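Transcriptional regulator nlh2 (Aquifex aeolicus, PDB 4G3V) probably serves as a sigma54-dependent transcriptional activator, whose GAF domain, seen here in an inactive state, regulates its activity. Local coordinates at residues Ile116-Ile130 with Ile149-Lys161. Numbering follows the deposited sequence. Where two conformers were deposited one is given.
Sequences IAAPIKVGGEVKGVI and INVIGNLLGMFFK
Ile120 meets Phe160 where the C-terminal helix of this GAF domain lies against a hairpin of its antiparallel sheet, a worked example of how two glycines let a helix sink onto a strand. Gly153 and Gly157 bring the axes of strand 116-122 and helix 149-161 to within 6.3 Å at 30°, and Gly157 CA sits 3.4 Å from Lys121 O in a CA-H...O contact. With CG1 of Ile120 turned anti to the carbonyl carbon (chi1 -64°), its CG2 methyl is left anti to the backbone N and lies over the centre of the Phe160 ring, 3.8 Å from the centroid, as a CH-pi contact. The ring's edge faces Lys127 O, in plane, at the classic bulge that Lys127 and Gly128 form opposite Ile120. With a serine in place of Phe160, the Ile120 methyl would probably lose its aromatic floor and a gap would open beside the bulge. Farther along, Ile130 CD1 rests against both Ile152 CG2 and Leu156 CD1, with Leu36 of helix 25-40 also touching Ile130. On the polar flank, Asn150 and Asn154 bond to Asn13 of the second subunit, while one water is hydrogen-bonded to Pro119 O (2.7 Å) and Asn150 OD1 (2.6 Å), and another accepts from Lys121 N at 2.8 Å.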
loop_
_atom_site.group_PDB
_atom_site.type_symbol
_atom_site.label_atom_id
_atom_site.label_comp_id
_atom_site.label_asym_id
_atom_site.label_seq_id
_atom_site.Cartn_x
_atom_site.Cartn_y
_atom_site.Cartn_z
ATOM N N ILE A 116 12.474 -10.617 -5.915
ATOM C CA ILE A 116 12.114 -9.614 -4.911
ATOM C C ILE A 116 11.285 -10.299 -3.837
ATOM O O ILE A 116 10.280 -10.935 -4.136
ATOM C CB ILE A 116 11.297 -8.459 -5.501
ATOM C CG1 ILE A 116 12.105 -7.730 -6.570
ATOM C CG2 ILE A 116 10.859 -7.484 -4.392
ATOM C CD1 ILE A 116 11.317 -6.676 -7.309
ATOM N N ALA A 117 11.716 -10.164 -2.591
ATOM C CA ALA A 117 11.031 -10.782 -1.476
ATOM C C ALA A 117 10.753 -9.708 -0.436
ATOM O O ALA A 117 11.665 -8.964 -0.035
ATOM C CB ALA A 117 11.868 -11.913 -0.896
ATOM N N ALA A 118 9.495 -9.611 -0.018
ATOM C CA ALA A 118 9.081 -8.584 0.929
ATOM C C ALA A 118 8.331 -9.216 2.089
ATOM O O ALA A 118 7.540 -10.163 1.907
ATOM C CB ALA A 118 8.204 -7.550 0.255
ATOM N N PRO A 119 8.546 -8.673 3.286
ATOM C CA PRO A 119 7.904 -9.234 4.475
ATOM C C PRO A 119 6.423 -8.867 4.533
ATOM O O PRO A 119 5.985 -7.828 4.010
ATOM C CB PRO A 119 8.664 -8.581 5.630
ATOM C CG PRO A 119 9.127 -7.289 5.085
ATOM C CD PRO A 119 9.362 -7.489 3.602
ATOM N N ILE A 120 5.668 -9.761 5.156
ATOM C CA ILE A 120 4.263 -9.563 5.452
ATOM C C ILE A 120 4.179 -9.472 6.969
ATOM O O ILE A 120 4.409 -10.467 7.664
ATOM C CB ILE A 120 3.428 -10.762 4.951
ATOM C CG1 ILE A 120 3.509 -10.860 3.433
ATOM C CG2 ILE A 120 1.973 -10.631 5.379
ATOM C CD1 ILE A 120 2.973 -12.178 2.867
ATOM N N LYS A 121 3.862 -8.280 7.469
ATOM C CA LYS A 121 3.930 -7.990 8.900
ATOM C C LYS A 121 2.585 -7.649 9.512
ATOM O O LYS A 121 1.801 -6.893 8.934
ATOM C CB LYS A 121 4.858 -6.811 9.144
ATOM C CG LYS A 121 6.314 -7.102 8.820
ATOM C CD LYS A 121 7.215 -6.006 9.376
ATOM C CE LYS A 121 8.629 -6.182 8.928
ATOM N NZ LYS A 121 9.521 -5.131 9.507
ATOM N N VAL A 122 2.358 -8.198 10.698
ATOM C CA VAL A 122 1.197 -7.874 11.509
ATOM C C VAL A 122 1.687 -7.339 12.856
ATOM O O VAL A 122 2.387 -8.043 13.623
ATOM C CB VAL A 122 0.326 -9.106 11.745
ATOM C CG1 VAL A 122 -0.857 -8.747 12.630
ATOM C CG2 VAL A 122 -0.141 -9.692 10.416
ATOM N N GLY A 123 1.325 -6.098 13.147
ATOM C CA GLY A 123 1.813 -5.432 14.349
ATOM C C GLY A 123 3.331 -5.302 14.327
ATOM O O GLY A 123 3.983 -5.294 15.375
ATOM N N GLY A 124 3.905 -5.219 13.126
ATOM C CA GLY A 124 5.346 -5.124 12.990
ATOM C C GLY A 124 6.081 -6.456 13.087
ATOM O O GLY A 124 7.293 -6.500 12.914
ATOM N N GLU A 125 5.368 -7.545 13.353
ATOM C CA GLU A 125 6.001 -8.865 13.412
ATOM C C GLU A 125 5.853 -9.595 12.091
ATOM O O GLU A 125 4.766 -9.596 11.508
ATOM C CB GLU A 125 5.377 -9.724 14.512
ATOM C CG GLU A 125 5.621 -9.217 15.912
ATOM C CD GLU A 125 5.227 -10.238 16.970
ATOM O OE1 GLU A 125 4.420 -11.151 16.655
ATOM O OE2 GLU A 125 5.738 -10.132 18.110
ATOM N N VAL A 126 6.918 -10.251 11.640
ATOM C CA VAL A 126 6.846 -11.009 10.380
ATOM C C VAL A 126 5.960 -12.257 10.507
ATOM O O VAL A 126 6.213 -13.154 11.319
ATOM C CB VAL A 126 8.233 -11.440 9.882
ATOM C CG1 VAL A 126 8.119 -12.220 8.597
ATOM C CG2 VAL A 126 9.154 -10.224 9.699
ATOM N N LYS A 127 4.927 -12.311 9.682
ATOM C CA LYS A 127 4.019 -13.443 9.659
ATOM C C LYS A 127 4.083 -14.176 8.328
ATOM O O LYS A 127 3.452 -15.209 8.159
ATOM C CB LYS A 127 2.594 -12.959 9.898
ATOM C CG LYS A 127 2.402 -12.242 11.214
ATOM C CD LYS A 127 2.750 -13.159 12.356
ATOM C CE LYS A 127 1.993 -12.788 13.623
ATOM N NZ LYS A 127 2.159 -13.832 14.671
ATOM N N GLY A 128 4.809 -13.613 7.366
ATOM C CA GLY A 128 4.979 -14.259 6.079
ATOM C C GLY A 128 5.905 -13.476 5.167
ATOM O O GLY A 128 6.458 -12.429 5.541
ATOM N N VAL A 129 6.091 -13.999 3.965
ATOM C CA VAL A 129 6.896 -13.321 2.944
ATOM C C VAL A 129 6.228 -13.525 1.599
ATOM O O VAL A 129 5.700 -14.609 1.332
ATOM C CB VAL A 129 8.331 -13.911 2.877
ATOM C CG1 VAL A 129 9.113 -13.335 1.684
ATOM C CG2 VAL A 129 9.066 -13.695 4.215
ATOM N N ILE A 130 6.207 -12.485 0.765
ATOM C CA ILE A 130 5.810 -12.672 -0.628
ATOM C C ILE A 130 7.067 -12.551 -1.463
ATOM O O ILE A 130 7.838 -11.601 -1.303
ATOM C CB ILE A 130 4.731 -11.678 -1.085
ATOM C CG1 ILE A 130 4.488 -11.811 -2.591
ATOM C CG2 ILE A 130 5.095 -10.248 -0.726
ATOM C CD1 ILE A 130 3.292 -10.994 -3.101
ATOM N N ILE A 149 5.985 -4.161 -4.763
ATOM C CA ILE A 149 5.909 -5.446 -4.080
ATOM C C ILE A 149 5.871 -5.221 -2.561
ATOM O O ILE A 149 5.149 -5.917 -1.826
ATOM C CB ILE A 149 7.063 -6.378 -4.498
ATOM C CG1 ILE A 149 6.997 -6.633 -6.007
ATOM C CG2 ILE A 149 7.009 -7.707 -3.713
ATOM C CD1 ILE A 149 5.715 -7.273 -6.470
ATOM N N ASN A 150 6.636 -4.250 -2.071
ATOM C CA ASN A 150 6.579 -3.950 -0.646
ATOM C C ASN A 150 5.172 -3.521 -0.220
ATOM O O ASN A 150 4.689 -3.919 0.842
ATOM C CB ASN A 150 7.576 -2.881 -0.248
ATOM C CG ASN A 150 7.591 -2.656 1.266
ATOM O OD1 ASN A 150 8.027 -3.526 2.026
ATOM N ND2 ASN A 150 7.078 -1.510 1.707
ATOM N N VAL A 151 4.522 -2.713 -1.049
ATOM C CA VAL A 151 3.155 -2.287 -0.770
ATOM C C VAL A 151 2.242 -3.504 -0.693
ATOM O O VAL A 151 1.413 -3.610 0.205
ATOM C CB VAL A 151 2.625 -1.328 -1.842
ATOM C CG1 VAL A 151 1.108 -1.197 -1.740
ATOM C CG2 VAL A 151 3.296 0.038 -1.711
ATOM N N ILE A 152 2.423 -4.449 -1.613
ATOM C CA ILE A 152 1.570 -5.634 -1.622
ATOM C C ILE A 152 1.795 -6.478 -0.360
ATOM O O ILE A 152 0.849 -7.001 0.215
ATOM C CB ILE A 152 1.751 -6.428 -2.909
ATOM C CG1 ILE A 152 1.182 -5.585 -4.069
ATOM C CG2 ILE A 152 1.028 -7.788 -2.822
ATOM C CD1 ILE A 152 1.481 -6.110 -5.402
ATOM N N GLY A 153 3.031 -6.552 0.117
ATOM C CA GLY A 153 3.304 -7.247 1.365
ATOM C C GLY A 153 2.560 -6.624 2.537
ATOM O O GLY A 153 2.053 -7.319 3.423
ATOM N N ASN A 154 2.474 -5.302 2.540
ATOM C CA ASN A 154 1.716 -4.590 3.560
ATOM C C ASN A 154 0.198 -4.825 3.473
ATOM O O ASN A 154 -0.476 -5.009 4.499
ATOM C CB ASN A 154 2.030 -3.109 3.492
ATOM C CG ASN A 154 3.363 -2.774 4.164
ATOM O OD1 ASN A 154 3.438 -2.704 5.377
ATOM N ND2 ASN A 154 4.407 -2.596 3.380
ATOM N N LEU A 155 -0.341 -4.816 2.254
ATOM C CA LEU A 155 -1.748 -5.141 2.064
ATOM C C LEU A 155 -2.003 -6.539 2.585
ATOM O O LEU A 155 -3.038 -6.813 3.208
ATOM C CB LEU A 155 -2.138 -5.049 0.595
ATOM C CG LEU A 155 -2.084 -3.663 -0.043
ATOM C CD1 LEU A 155 -2.377 -3.772 -1.526
ATOM C CD2 LEU A 155 -3.052 -2.710 0.619
ATOM N N LEU A 156 -1.069 -7.443 2.325
ATOM C CA LEU A 156 -1.228 -8.805 2.811
ATOM C C LEU A 156 -1.146 -8.863 4.352
ATOM O O LEU A 156 -1.828 -9.667 4.989
ATOM C CB LEU A 156 -0.182 -9.723 2.165
ATOM C CG LEU A 156 -0.472 -10.048 0.695
ATOM C CD1 LEU A 156 0.734 -10.668 0.000
ATOM C CD2 LEU A 156 -1.689 -11.007 0.578
ATOM N N GLY A 157 -0.308 -8.022 4.950
ATOM C CA GLY A 157 -0.236 -7.943 6.404
ATOM C C GLY A 157 -1.597 -7.580 6.988
ATOM O O GLY A 157 -2.054 -8.167 7.957
ATOM N N MET A 158 -2.266 -6.603 6.383
ATOM C CA MET A 158 -3.604 -6.200 6.806
ATOM C C MET A 158 -4.552 -7.388 6.679
ATOM O O MET A 158 -5.364 -7.650 7.557
ATOM C CB MET A 158 -4.134 -5.048 5.949
ATOM C CG MET A 158 -3.367 -3.732 6.058
ATOM S SD MET A 158 -3.541 -2.894 7.635
ATOM C CE MET A 158 -5.310 -2.685 7.763
ATOM N N PHE A 159 -4.429 -8.106 5.564
ATOM C CA PHE A 159 -5.288 -9.258 5.296
ATOM C C PHE A 159 -5.084 -10.359 6.343
ATOM O O PHE A 159 -6.056 -10.978 6.803
ATOM C CB PHE A 159 -5.012 -9.824 3.912
ATOM C CG PHE A 159 -5.970 -10.919 3.495
ATOM C CD1 PHE A 159 -7.305 -10.644 3.298
ATOM C CD2 PHE A 159 -5.521 -12.216 3.302
ATOM C CE1 PHE A 159 -8.184 -11.651 2.909
ATOM C CE2 PHE A 159 -6.378 -13.220 2.911
ATOM C CZ PHE A 159 -7.715 -12.940 2.713
ATOM N N PHE A 160 -3.831 -10.620 6.703
ATOM C CA PHE A 160 -3.543 -11.619 7.738
ATOM C C PHE A 160 -4.218 -11.249 9.072
ATOM O O PHE A 160 -4.744 -12.120 9.793
ATOM C CB PHE A 160 -2.032 -11.773 7.964
ATOM C CG PHE A 160 -1.310 -12.579 6.900
ATOM C CD1 PHE A 160 -1.794 -12.684 5.603
ATOM C CD2 PHE A 160 -0.121 -13.224 7.208
ATOM C CE1 PHE A 160 -1.107 -13.422 4.639
ATOM C CE2 PHE A 160 0.575 -13.951 6.253
ATOM C CZ PHE A 160 0.087 -14.051 4.969
ATOM N N LYS A 161 -4.201 -9.963 9.403
ATOM C CA LYS A 161 -4.876 -9.463 10.604
ATOM C C LYS A 161 -6.394 -9.637 10.470
ATOM O O LYS A 161 -7.071 -10.083 11.405
ATOM C CB LYS A 161 -4.523 -7.986 10.814
ATOM C CG LYS A 161 -5.175 -7.326 12.035
ATOM C CD LYS A 161 -4.659 -7.885 13.344
ATOM C CE LYS A 161 -5.370 -7.244 14.531
ATOM N NZ LYS A 161 -4.755 -7.615 15.819
HETATM O O HOH W 1 4.084 -6.097 5.678
HETATM O O HOH W 2 6.509 -5.418 2.893
#